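Local coordinates for protein Exo-beta-1,4-mannosidase (Rhizomucor miehei, PDB 4LYP) that probably hydrolyses terminal beta-1,4-linked mannose residues and can also transfer them to acceptors, as a fungal family 5 glycoside hydrolase with a TIM-barrel fold, at residues E35-V39 and K225-V229; N94-A100 and M143-L149. All blocks are in the same frame, centred on the assembly; numbering follows the deposited sequence.

Overall arrangement
Both contacts belong to one TIM barrel, with interaction 2 in its wall and interaction 1 at the end where the strands begin. Along the chain interaction 2 is nested within interaction 1: 35-39 comes first, then 94-100 and 143-149, then 225-229. Their centres are about 13 Å apart, and interaction 1 lies farther out, about 20 Å from the centre of the chain against about 7 Å. They meet where 225-229 runs into strand 230-234, the neighbour of strand 144-148: V229 O lies 2.8 Å from A145 N, a probable hydrogen bond. From the other segment, V39 CG2 packs on T144 CG2. The N-terminal segment thus joins the barrel wall both directly and through the loop before strand 230-234.

Interaction 1 (E35-V39 and K225-V229); sequences EFAFV and KEDPV
P228 rests flat on the ring of F38: its CB stands 3.8 Å from the ring centroid and only 8° off the normal, a CH-pi contact over the face. F38 takes chi1 -73°, with CG anti to the carbonyl carbon, which carries the ring across to the proline even though its CB does not point there. The far end of the ring reaches the backbone before the proline, where CZ lies 3.5 Å from E226 O, close to the ring plane. H261 also meets this ring, with the two planes strongly inclined. Beside this contact, the methyl of A37 touches P228 CB at 3.7 Å. A37 O hydrogen-bonds to R50 NE.

One water stitches the backbones together, accepting from V39 N and donating to P228 O, each at 2.8 Å. Both segments are internally braced. A type I turn, with F38 N bonded to E35 O, presents A37 and F38; in an Asx turn V229 N reaches D227 OD1 at 2.9 Å from above the carboxylate plane, while K222 forms a salt bridge to the same oxygen. The proline-on-phenylalanine CH-pi contact ties the segment before the N-terminal hairpin strands to the loop leading into strand 230-234, at the N-terminal end of the TIM barrel.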
ATOM      1  N   GLU A  35      11.083 -22.001  -9.770  1.00 26.21           N
ATOM      2  CA  GLU A  35      10.742 -20.853  -8.956  1.00 19.72           C
ATOM      3  C   GLU A  35      11.737 -19.722  -9.170  1.00 16.64           C
ATOM      4  O   GLU A  35      11.758 -18.783  -8.393  1.00 14.96           O
ATOM      5  CB  GLU A  35      10.612 -21.251  -7.488  1.00 21.02           C
ATOM      6  CG  GLU A  35       9.540 -22.366  -7.374  1.00 25.90           C
ATOM      7  CD  GLU A  35       9.352 -22.909  -5.977  1.00 30.04           C
ATOM      8  OE1 GLU A  35       9.619 -22.205  -4.955  1.00 24.64           O
ATOM      9  OE2 GLU A  35       8.914 -24.109  -5.900  1.00 36.61           O
ATOM     10  N   PHE A  36      12.406 -19.707 -10.306  1.00 16.98           N
ATOM     11  CA  PHE A  36      13.390 -18.636 -10.613  1.00 16.49           C
ATOM     12  C   PHE A  36      12.824 -17.192 -10.575  1.00 13.60           C
ATOM     13  O   PHE A  36      13.481 -16.270 -10.118  1.00 14.16           O
ATOM     14  CB  PHE A  36      14.014 -18.954 -11.989  1.00 18.27           C
ATOM     15  CG  PHE A  36      15.305 -18.253 -12.293  1.00 19.64           C
ATOM     16  CD1 PHE A  36      16.425 -18.355 -11.489  1.00 19.61           C
ATOM     17  CD2 PHE A  36      15.410 -17.602 -13.509  1.00 23.07           C
ATOM     18  CE1 PHE A  36      17.640 -17.769 -11.891  1.00 22.51           C
ATOM     19  CE2 PHE A  36      16.590 -17.018 -13.920  1.00 24.41           C
ATOM     20  CZ  PHE A  36      17.688 -17.087 -13.083  1.00 22.77           C
ATOM     21  N   ALA A  37      11.599 -17.058 -11.035  1.00 12.33           N
ATOM     22  CA  ALA A  37      10.912 -15.790 -11.157  1.00 12.82           C
ATOM     23  C   ALA A  37      10.244 -15.318  -9.894  1.00 10.00           C
ATOM     24  O   ALA A  37       9.758 -14.170  -9.832  1.00 10.86           O
ATOM     25  CB  ALA A  37       9.898 -15.860 -12.309  1.00 15.30           C
ATOM     26  N   PHE A  38      10.216 -16.146  -8.828  1.00 10.92           N
ATOM     27  CA  PHE A  38       9.603 -15.673  -7.577  1.00 10.74           C
ATOM     28  C   PHE A  38      10.586 -14.777  -6.871  1.00  9.50           C
ATOM     29  O   PHE A  38      11.792 -15.092  -6.745  1.00 11.48           O
ATOM     30  CB  PHE A  38       9.224 -16.848  -6.680  1.00 11.23           C
ATOM     31  CG  PHE A  38       8.012 -17.593  -7.186  1.00 10.58           C
ATOM     32  CD1 PHE A  38       6.725 -17.344  -6.670  1.00 11.10           C
ATOM     33  CD2 PHE A  38       8.115 -18.524  -8.219  1.00 13.31           C
ATOM     34  CE1 PHE A  38       5.622 -17.936  -7.190  1.00 12.01           C
ATOM     35  CE2 PHE A  38       6.969 -19.129  -8.721  1.00 13.95           C
ATOM     36  CZ  PHE A  38       5.724 -18.879  -8.151  1.00 12.21           C
ATOM     37  N   VAL A  39      10.067 -13.691  -6.289  1.00  9.10           N
ATOM     38  CA  VAL A  39      10.929 -12.833  -5.442  1.00  9.43           C
ATOM     39  C   VAL A  39      11.190 -13.593  -4.160  1.00  8.73           C
ATOM     40  O   VAL A  39      10.283 -14.205  -3.575  1.00  9.51           O
ATOM     41  CB  VAL A  39      10.233 -11.475  -5.184  1.00  8.58           C
ATOM     42  CG1 VAL A  39      11.140 -10.619  -4.300  1.00  9.54           C
ATOM     43  CG2 VAL A  39       9.915 -10.779  -6.466  1.00 10.24           C
ATOM     44  N   LYS A 225      -1.577 -18.086  -6.132  1.00  8.41           N
ATOM     45  CA  LYS A 225      -0.499 -18.607  -5.289  1.00  9.10           C
ATOM     46  C   LYS A 225       0.636 -19.233  -6.099  1.00  9.09           C
ATOM     47  O   LYS A 225       1.708 -19.472  -5.546  1.00 10.52           O
ATOM     48  CB  LYS A 225      -1.005 -19.610  -4.287  1.00 11.04           C
ATOM     49  CG  LYS A 225      -1.579 -20.899  -4.881  1.00 10.77           C
ATOM     50  CD  LYS A 225      -2.273 -21.763  -3.794  1.00 11.76           C
ATOM     51  CE  LYS A 225      -2.674 -23.089  -4.373  1.00 14.30           C
ATOM     52  NZ  LYS A 225      -3.403 -23.861  -3.334  1.00 16.20           N
ATOM     53  N   GLU A 226       0.444 -19.456  -7.413  1.00  9.40           N
ATOM     54  CA  GLU A 226       1.499 -19.943  -8.282  1.00 10.41           C
ATOM     55  C   GLU A 226       2.017 -18.874  -9.206  1.00  9.70           C
ATOM     56  O   GLU A 226       2.821 -19.191 -10.119  1.00 11.07           O
ATOM     57  CB  GLU A 226       0.912 -21.151  -9.083  1.00 11.60           C
ATOM     58  CG  GLU A 226       0.530 -22.312  -8.210  1.00 14.65           C
ATOM     59  CD  GLU A 226       1.744 -22.950  -7.596  1.00 18.65           C
ATOM     60  OE1 GLU A 226       2.863 -22.845  -8.151  1.00 23.19           O
ATOM     61  OE2 GLU A 226       1.523 -23.767  -6.756  1.00 28.77           O
ATOM     62  N   ASP A 227       1.619 -17.609  -9.037  1.00  9.05           N
ATOM     63  CA  ASP A 227       1.980 -16.589 -10.004  1.00  8.97           C
ATOM     64  C   ASP A 227       3.174 -15.809  -9.491  1.00  8.51           C
ATOM     65  O   ASP A 227       3.069 -15.100  -8.490  1.00  8.52           O
ATOM     66  CB  ASP A 227       0.756 -15.638 -10.167  1.00  9.19           C
ATOM     67  CG  ASP A 227       0.936 -14.651 -11.249  1.00  9.30           C
ATOM     68  OD1 ASP A 227       2.060 -14.558 -11.846  1.00  9.78           O
ATOM     69  OD2 ASP A 227      -0.050 -13.970 -11.611  1.00 10.29           O
ATOM     70  N   PRO A 228       4.320 -15.886 -10.211  1.00  8.89           N
ATOM     71  CA  PRO A 228       5.496 -15.159  -9.755  1.00  9.41           C
ATOM     72  C   PRO A 228       5.390 -13.652  -9.993  1.00  8.89           C
ATOM     73  O   PRO A 228       6.295 -12.892  -9.600  1.00  8.85           O
ATOM     74  CB  PRO A 228       6.645 -15.749 -10.567  1.00 10.76           C
ATOM     75  CG  PRO A 228       5.945 -16.114 -11.858  1.00 11.55           C
ATOM     76  CD  PRO A 228       4.591 -16.647 -11.476  1.00 10.60           C
ATOM     77  N   VAL A 229       4.294 -13.161 -10.609  1.00  8.35           N
ATOM     78  CA  VAL A 229       4.055 -11.709 -10.638  1.00  8.23           C
ATOM     79  C   VAL A 229       3.754 -11.189  -9.232  1.00  7.56           C
ATOM     80  O   VAL A 229       3.989 -10.017  -8.942  1.00  8.62           O
ATOM     81  CB  VAL A 229       2.924 -11.406 -11.639  1.00  8.96           C
ATOM     82  CG1 VAL A 229       2.477  -9.957 -11.553  1.00 10.11           C
ATOM     83  CG2 VAL A 229       3.403 -11.740 -13.073  1.00 11.67           C
TER
HETATM   84  O   HOH W   1       7.401 -13.252  -7.051  1.00 10.20           O

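Interaction 2 (N94-A100 and M143-L149); sequences NNLRVMA and MTAVMTL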
ATOM      1  N   ASN A  94       8.928  -0.954 -10.990  1.00  6.51           N
ATOM      2  CA  ASN A  94       8.945  -2.412 -11.121  1.00  7.25           C
ATOM      3  C   ASN A  94       8.015  -3.111 -10.112  1.00  6.09           C
ATOM      4  O   ASN A  94       7.959  -4.357 -10.123  1.00  7.53           O
ATOM      5  CB  ASN A  94      10.333  -3.026 -11.054  1.00  7.56           C
ATOM      6  CG  ASN A  94      10.908  -3.043  -9.655  1.00  7.76           C
ATOM      7  OD1 ASN A  94      10.376  -2.354  -8.745  1.00  7.40           O
ATOM      8  ND2 ASN A  94      12.014  -3.724  -9.458  1.00  8.53           N
ATOM      9  N   ASN A  95       7.305  -2.381  -9.254  1.00  6.77           N
ATOM     10  CA  ASN A  95       6.602  -2.988  -8.149  1.00  6.56           C
ATOM     11  C   ASN A  95       5.427  -2.114  -7.764  1.00  6.25           C
ATOM     12  O   ASN A  95       5.584  -0.900  -7.581  1.00  7.04           O
ATOM     13  CB  ASN A  95       7.565  -3.127  -6.916  1.00  7.09           C
ATOM     14  CG  ASN A  95       6.922  -3.802  -5.720  1.00  6.06           C
ATOM     15  OD1 ASN A  95       6.499  -3.118  -4.771  1.00  7.38           O
ATOM     16  ND2 ASN A  95       6.827  -5.120  -5.749  1.00  8.14           N
ATOM     17  N   LEU A  96       4.215  -2.735  -7.746  1.00  5.82           N
ATOM     18  CA  LEU A  96       3.018  -2.009  -7.279  1.00  6.27           C
ATOM     19  C   LEU A  96       2.491  -2.695  -6.019  1.00  5.35           C
ATOM     20  O   LEU A  96       2.307  -3.908  -5.971  1.00  6.06           O
ATOM     21  CB  LEU A  96       1.881  -2.007  -8.311  1.00  7.09           C
ATOM     22  CG  LEU A  96       2.280  -1.410  -9.678  1.00  7.17           C
ATOM     23  CD1 LEU A  96       1.058  -1.452 -10.585  1.00  7.40           C
ATOM     24  CD2 LEU A  96       2.787   0.048  -9.555  1.00  8.49           C
ATOM     25  N   ARG A  97       2.269  -1.866  -4.995  1.00  6.14           N
ATOM     26  CA  ARG A  97       1.508  -2.294  -3.802  1.00  5.82           C
ATOM     27  C   ARG A  97       0.047  -2.044  -4.117  1.00  5.95           C
ATOM     28  O   ARG A  97      -0.335  -0.911  -4.418  1.00  5.91           O
ATOM     29  CB  ARG A  97       2.026  -1.559  -2.571  1.00  6.75           C
ATOM     30  CG  ARG A  97       1.268  -1.947  -1.318  1.00  6.59           C
ATOM     31  CD  ARG A  97       2.050  -1.516  -0.093  1.00  6.99           C
ATOM     32  NE  ARG A  97       1.279  -1.729   1.153  1.00  6.19           N
ATOM     33  CZ  ARG A  97       0.617  -0.807   1.839  1.00  5.63           C
ATOM     34  NH1 ARG A  97       0.435   0.412   1.348  1.00  6.53           N
ATOM     35  NH2 ARG A  97       0.055  -1.149   2.997  1.00  7.01           N
ATOM     36  N   VAL A  98      -0.744  -3.102  -4.096  1.00  5.84           N
ATOM     37  CA  VAL A  98      -2.108  -3.077  -4.570  1.00  6.56           C
ATOM     38  C   VAL A  98      -3.028  -3.605  -3.454  1.00  6.25           C
ATOM     39  O   VAL A  98      -2.597  -4.282  -2.551  1.00  7.11           O
ATOM     40  CB  VAL A  98      -2.295  -3.832  -5.903  1.00  6.91           C
ATOM     41  CG1 VAL A  98      -1.344  -3.258  -6.942  1.00  8.68           C
ATOM     42  CG2 VAL A  98      -2.130  -5.313  -5.723  1.00  8.21           C
ATOM     43  N   MET A  99      -4.292  -3.296  -3.608  1.00  6.17           N
ATOM     44  CA  MET A  99      -5.278  -3.758  -2.640  0.50  6.86           C
ATOM     45  C   MET A  99      -6.072  -4.932  -3.224  1.00  6.61           C
ATOM     46  O   MET A  99      -6.700  -4.848  -4.208  1.00  9.77           O
ATOM     47  CB  MET A  99      -6.190  -2.587  -2.250  0.50  7.81           C
ATOM     48  CG  MET A  99      -7.193  -2.882  -1.126  0.50  5.60           C
ATOM     49  SD  MET A  99      -6.557  -3.659   0.424  0.50  8.56           S
ATOM     50  CE  MET A  99      -7.425  -2.429   1.340  0.50 15.69           C
ATOM     51  N   ALA A 100      -5.982  -6.057  -2.527  1.00  6.46           N
ATOM     52  CA  ALA A 100      -6.605  -7.315  -2.913  1.00  6.80           C
ATOM     53  C   ALA A 100      -7.740  -7.664  -1.925  1.00  6.03           C
ATOM     54  O   ALA A 100      -7.947  -8.849  -1.578  1.00  7.45           O
ATOM     55  CB  ALA A 100      -5.616  -8.418  -3.015  1.00  8.00           C
ATOM     56  N   MET A 143       6.326  -6.102 -13.808  1.00  8.52           N
ATOM     57  CA  MET A 143       6.189  -5.622 -12.458  1.00  8.25           C
ATOM     58  C   MET A 143       5.831  -6.766 -11.511  1.00  7.91           C
ATOM     59  O   MET A 143       5.164  -7.712 -11.936  1.00  9.45           O
ATOM     60  CB  MET A 143       5.128  -4.529 -12.374  1.00  8.39           C
ATOM     61  CG  MET A 143       5.460  -3.286 -13.194  1.00  8.85           C
ATOM     62  SD  MET A 143       4.074  -2.136 -13.077  1.00 10.58           S
ATOM     63  CE  MET A 143       4.647  -0.797 -14.123  1.00 10.08           C
ATOM     64  N   THR A 144       6.123  -6.569 -10.228  1.00  7.41           N
ATOM     65  CA  THR A 144       5.611  -7.518  -9.217  1.00  7.23           C
ATOM     66  C   THR A 144       4.648  -6.771  -8.290  1.00  6.88           C
ATOM     67  O   THR A 144       4.673  -5.529  -8.194  1.00  7.39           O
ATOM     68  CB  THR A 144       6.739  -8.134  -8.378  1.00  7.53           C
ATOM     69  OG1 THR A 144       7.509  -7.084  -7.737  1.00  7.78           O
ATOM     70  CG2 THR A 144       7.617  -9.025  -9.237  1.00  8.68           C
ATOM     71  N   ALA A 145       3.783  -7.543  -7.638  1.00  6.54           N
ATOM     72  CA  ALA A 145       2.716  -7.020  -6.818  1.00  6.61           C
ATOM     73  C   ALA A 145       2.929  -7.384  -5.344  1.00  6.28           C
ATOM     74  O   ALA A 145       3.201  -8.537  -4.991  1.00  7.53           O
ATOM     75  CB  ALA A 145       1.375  -7.588  -7.244  1.00  7.94           C
ATOM     76  N   VAL A 146       2.688  -6.408  -4.486  1.00  6.13           N
ATOM     77  CA  VAL A 146       2.486  -6.650  -3.050  1.00  6.88           C
ATOM     78  C   VAL A 146       0.960  -6.659  -2.846  1.00  6.55           C
ATOM     79  O   VAL A 146       0.295  -5.634  -3.127  1.00  6.83           O
ATOM     80  CB  VAL A 146       3.170  -5.576  -2.163  1.00  6.54           C
ATOM     81  CG1 VAL A 146       2.796  -5.745  -0.724  1.00  8.07           C
ATOM     82  CG2 VAL A 146       4.685  -5.644  -2.378  1.00  8.64           C
ATOM     83  N   MET A 147       0.428  -7.821  -2.459  1.00  6.38           N
ATOM     84  CA  MET A 147      -1.034  -8.042  -2.437  1.00  6.34           C
ATOM     85  C   MET A 147      -1.561  -7.809  -1.013  1.00  6.19           C
ATOM     86  O   MET A 147      -1.445  -8.698  -0.170  1.00  7.25           O
ATOM     87  CB  MET A 147      -1.338  -9.442  -2.851  1.00  7.84           C
ATOM     88  CG  MET A 147      -0.990  -9.767  -4.330  1.00  7.63           C
ATOM     89  SD  MET A 147      -2.157  -9.058  -5.488  1.00  8.02           S
ATOM     90  CE  MET A 147      -3.431 -10.325  -5.388  1.00  8.20           C
ATOM     91  N   THR A 148      -2.084  -6.626  -0.752  1.00  6.34           N
ATOM     92  CA  THR A 148      -2.588  -6.273   0.593  1.00  7.07           C
ATOM     93  C   THR A 148      -3.948  -6.950   0.789  1.00  6.86           C
ATOM     94  O   THR A 148      -4.885  -6.712   0.013  1.00  7.78           O
ATOM     95  CB  THR A 148      -2.662  -4.788   0.784  1.00  6.85           C
ATOM     96  OG1 THR A 148      -1.363  -4.210   0.449  1.00  6.89           O
ATOM     97  CG2 THR A 148      -3.015  -4.395   2.197  1.00  8.03           C
ATOM     98  N   LEU A 149      -4.045  -7.843   1.785  1.00  6.61           N
ATOM     99  CA  LEU A 149      -5.240  -8.699   1.933  1.00  6.63           C
ATOM    100  C   LEU A 149      -6.320  -8.115   2.815  1.00  6.81           C
ATOM    101  O   LEU A 149      -7.423  -8.713   2.912  1.00  6.97           O
ATOM    102  CB  LEU A 149      -4.796 -10.062   2.442  1.00  7.50           C
ATOM    103  CG  LEU A 149      -4.023 -10.899   1.440  1.00  7.24           C
ATOM    104  CD1 LEU A 149      -3.204 -11.962   2.183  1.00  9.00           C
ATOM    105  CD2 LEU A 149      -5.015 -11.538   0.481  1.00  9.27           C
TER
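N95 extends its side chain with CG opposite the backbone N (chi1 -178°), and T144 puts OG1 between its N and carbonyl carbon (chi1 57°), which sets the amide beside the hydroxyl. N95 ND2 donates to T144 OG1 over 2.9 Å, the oxygen lying practically in the amide plane. N388 holds the other end of this amide through OD1, and Y55 OH adds a second partner to OG1, so the polar groups are fixed in a buried setting. R97, also extended, passes its CG by V146 CG1 and T148 OG1. T148 OG1 and R97 NE share Q234 OE1 as a partner, and the guanidinium goes on to N237, N61 and a salt bridge with E337. The R97 side chain lies about 8 Å from a bound guanidine.

These residues project into the barrel from strands 95-99 and 144-148, adjacent and parallel in the TIM-barrel wall, their directions 24° apart; helix 125-140 links them as a beta-alpha-beta unit. Backbone bonds alternate in direction from T144 N to N94 O at one end to A100 N to T148 O, 2.8 Å, at the other.

The face of L96, V98, A145 and M147 is apolar and meets helices 78-90 and 125-140. M143, just before its strand, stretches its chain until SD lies 3.9 Å from L96 CG. M147 instead folds back, setting SD 3.8 Å from V98 CG2 and CE 3.7 Å from CB of A100, the residue after strand 95-99. L134 of helix 125-140 packs against V98, and L135 and M138 against A145.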